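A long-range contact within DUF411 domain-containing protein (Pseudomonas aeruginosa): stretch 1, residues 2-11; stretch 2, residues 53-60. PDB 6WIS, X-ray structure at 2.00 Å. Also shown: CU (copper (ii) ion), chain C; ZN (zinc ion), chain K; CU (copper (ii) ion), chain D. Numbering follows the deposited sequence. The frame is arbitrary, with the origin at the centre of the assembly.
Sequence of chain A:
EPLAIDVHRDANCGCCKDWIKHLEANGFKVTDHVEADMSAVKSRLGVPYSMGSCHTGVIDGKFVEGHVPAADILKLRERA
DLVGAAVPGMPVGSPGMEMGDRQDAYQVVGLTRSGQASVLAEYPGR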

# COMPACT_ATOMS: atom_id res chain seq x y z
N PRO A 2 -6.33 14.93 11.56
CA PRO A 2 -6.79 14.36 10.30
C PRO A 2 -6.08 13.04 10.01
O PRO A 2 -4.90 12.87 10.30
CB PRO A 2 -6.43 15.44 9.27
CG PRO A 2 -6.52 16.72 10.07
CD PRO A 2 -5.92 16.34 11.41
N LEU A 3 -6.85 12.08 9.51
CA LEU A 3 -6.28 10.86 8.96
C LEU A 3 -5.27 11.20 7.87
O LEU A 3 -5.62 11.87 6.90
CB LEU A 3 -7.40 10.00 8.38
CG LEU A 3 -7.09 8.61 7.83
CD1 LEU A 3 -6.81 7.65 8.98
CD2 LEU A 3 -8.26 8.12 6.98
N ALA A 4 -4.02 10.72 8.01
CA ALA A 4 -2.93 11.13 7.12
C ALA A 4 -2.00 9.97 6.75
O ALA A 4 -1.73 9.07 7.56
CB ALA A 4 -2.09 12.26 7.77
N ILE A 5 -1.50 10.00 5.51
CA ILE A 5 -0.57 8.97 5.04
C ILE A 5 0.55 9.64 4.23
O ILE A 5 0.30 10.56 3.44
CB ILE A 5 -1.30 7.87 4.23
CG1 ILE A 5 -0.33 6.72 3.85
CG2 ILE A 5 -2.04 8.44 3.01
CD1 ILE A 5 -1.05 5.48 3.30
N ASP A 6 1.79 9.22 4.45
CA ASP A 6 2.92 9.73 3.67
C ASP A 6 3.39 8.67 2.68
O ASP A 6 3.63 7.52 3.05
CB ASP A 6 4.09 10.14 4.57
CG ASP A 6 5.16 10.93 3.81
OD1 ASP A 6 4.80 11.90 3.08
OD2 ASP A 6 6.36 10.59 3.93
N VAL A 7 3.50 9.05 1.41
CA VAL A 7 3.74 8.10 0.32
C VAL A 7 5.10 8.39 -0.32
O VAL A 7 5.37 9.52 -0.76
CB VAL A 7 2.62 8.15 -0.72
CG1 VAL A 7 2.90 7.14 -1.85
CG2 VAL A 7 1.27 7.84 -0.03
N HIS A 8 5.94 7.35 -0.38
CA HIS A 8 7.18 7.36 -1.16
C HIS A 8 6.90 6.57 -2.43
O HIS A 8 6.55 5.39 -2.35
CB HIS A 8 8.34 6.72 -0.39
CG HIS A 8 8.37 7.05 1.06
ND1 HIS A 8 9.32 7.89 1.62
CD2 HIS A 8 7.58 6.66 2.09
CE1 HIS A 8 9.11 8.00 2.92
NE2 HIS A 8 8.05 7.26 3.23
N ARG A 9 7.03 7.21 -3.60
CA ARG A 9 6.59 6.56 -4.83
C ARG A 9 7.67 6.57 -5.90
O ARG A 9 8.52 7.46 -5.96
CB ARG A 9 5.31 7.21 -5.38
CG ARG A 9 5.43 8.71 -5.67
CD ARG A 9 4.16 9.23 -6.35
NE ARG A 9 4.11 10.69 -6.38
CZ ARG A 9 4.43 11.45 -7.43
NH1 ARG A 9 4.86 10.90 -8.56
NH2 ARG A 9 4.32 12.77 -7.35
N ASP A 10 7.62 5.54 -6.75
CA ASP A 10 8.52 5.41 -7.89
C ASP A 10 8.43 6.62 -8.81
O ASP A 10 7.36 7.21 -9.00
CB ASP A 10 8.17 4.16 -8.68
CG ASP A 10 8.82 2.92 -8.11
OD1 ASP A 10 9.57 3.04 -7.12
OD2 ASP A 10 8.58 1.82 -8.66
N ALA A 11 9.57 7.02 -9.36
CA ALA A 11 9.55 8.09 -10.35
C ALA A 11 8.78 7.64 -11.59
O ALA A 11 8.83 6.46 -11.98
CB ALA A 11 10.98 8.50 -10.75
N SER A 53 6.37 -3.27 -4.24
CA SER A 53 5.48 -2.75 -5.26
C SER A 53 6.10 -1.45 -5.74
O SER A 53 7.30 -1.22 -5.55
CB SER A 53 4.05 -2.62 -4.70
OG SER A 53 3.11 -2.28 -5.69
N CYS A 54 5.28 -0.59 -6.35
CA CYS A 54 5.75 0.65 -6.97
C CYS A 54 5.75 1.85 -6.02
O CYS A 54 6.27 2.92 -6.38
CB CYS A 54 4.84 0.95 -8.17
SG CYS A 54 3.08 0.77 -7.69
N HIS A 55 5.16 1.73 -4.84
CA HIS A 55 5.17 2.83 -3.89
C HIS A 55 5.04 2.25 -2.48
O HIS A 55 4.59 1.12 -2.30
CB HIS A 55 4.04 3.83 -4.16
CG HIS A 55 2.66 3.26 -3.96
ND1 HIS A 55 1.81 2.97 -5.00
CD2 HIS A 55 2.00 2.91 -2.83
CE1 HIS A 55 0.68 2.47 -4.53
NE2 HIS A 55 0.77 2.40 -3.21
N THR A 56 5.41 3.05 -1.48
CA THR A 56 5.33 2.63 -0.08
C THR A 56 4.72 3.77 0.72
O THR A 56 5.28 4.88 0.73
CB THR A 56 6.71 2.27 0.49
OG1 THR A 56 7.35 1.28 -0.33
CG2 THR A 56 6.55 1.72 1.91
N GLY A 57 3.56 3.53 1.35
CA GLY A 57 2.94 4.51 2.23
C GLY A 57 3.27 4.20 3.69
O GLY A 57 3.62 3.07 4.03
N VAL A 58 3.17 5.22 4.55
CA VAL A 58 3.38 5.05 5.99
C VAL A 58 2.24 5.73 6.72
O VAL A 58 1.99 6.93 6.52
CB VAL A 58 4.73 5.61 6.49
CG1 VAL A 58 4.95 5.21 7.97
CG2 VAL A 58 5.89 5.08 5.63
N ILE A 59 1.53 4.99 7.56
CA ILE A 59 0.42 5.57 8.31
C ILE A 59 0.53 5.07 9.74
O ILE A 59 0.58 3.86 9.97
CB ILE A 59 -0.96 5.26 7.70
CG1 ILE A 59 -2.08 5.85 8.59
CG2 ILE A 59 -1.18 3.73 7.48
CD1 ILE A 59 -3.39 6.13 7.83
N ASP A 60 0.61 6.01 10.69
CA ASP A 60 0.63 5.69 12.11
C ASP A 60 1.62 4.58 12.42
O ASP A 60 1.36 3.67 13.21
CB ASP A 60 -0.79 5.35 12.60
CG ASP A 60 -1.76 6.54 12.48
OD1 ASP A 60 -1.43 7.67 12.92
OD2 ASP A 60 -2.86 6.34 11.92
CU CU C . 2.75 2.89 -6.98
ZN ZN K . 10.83 8.85 0.54
CU CU D . 1.47 1.53 -9.13
O HOH W 1 -3.11 9.05 10.50
O HOH W 2 8.98 0.60 -5.61

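Residues 4-9 and 55-59 form two neighbouring antiparallel β-strands, with 156° between their N-to-C directions. The contact buries 567 Å² in total, and backbone hydrogen bonds are its framework. Asp6 N donates to Val58 O at 3.1 Å, and Val58 N returns a bond to Asp6 O at 2.8 Å. His8 N donates to Thr56 O at 2.8 Å, and Thr56 N donates to His8 O at 2.7 Å. These two pairs alternate with the non-hydrogen-bonded pairs Val7-Gly57 and Arg9-His55. Beyond the strand, Asp10 N continues the ladder to Cys54 O at 3.0 Å.

Between the hydrogen-bonded pairs, CA-H groups point at carbonyl oxygens. Gly57 CA lies 3.2 Å from Asp6 O, and Val7 CA lies 3.6 Å from Thr56 O. Ile5 CA makes a similar contact with Val58 O, also at 3.6 Å.

Apolar packing is concentrated near the start of stretch 1. Ile5 CG1 is 4.2 Å from Ile59 CB, and both residues are buried, as suits their branched hydrocarbon side chains. Leu3 CB points sideways, but the end of its side chain comes nearer and places CD1 3.9 Å from Ile59 CD1. Gly57 leaves space for Ile5, whose CD1 sits 4.2 Å from Gly57 CA. A CB on Gly57 would lie 2.9 Å from Ile5 CD1, a clash.

The side chains of Val7, Arg9 and His55 share one face of the sheet. Val7 CG1 packs 4.2 Å from His55 CB, and Arg9 CB is 3.8 Å from His55 CB. The end of Arg9 then leads away, and its guanidinium is hydrogen-bonded elsewhere in the structure. Asp6, His8, Thr56 and Val58 use the other face. There the edge of the His8 ring meets Val58, with NE2 3.9 Å from CG2.

Metal binding uses side-chain atoms of both stretches, but no ion joins them directly. Cys54 SG and His55 ND1 bind one copper at 2.3 and 2.2 Å. Cys54 SG also binds the second copper at 2.3 Å, so its sulfur bridges the two ions. His8 ND1 binds zinc at 2.1 Å. Each ion has further ligands elsewhere in the structure.

Two waters link the ends of the contact. Water 1 accepts from Ala4 N at 3.1 Å and donates to Asp60 OD2 at 3.1 Å. Water 2 donates to Asp10 OD1 at 2.9 Å and to Ser53 O at 2.5 Å. The carboxylates of Asp60 and Asp10 suit these places as acceptors.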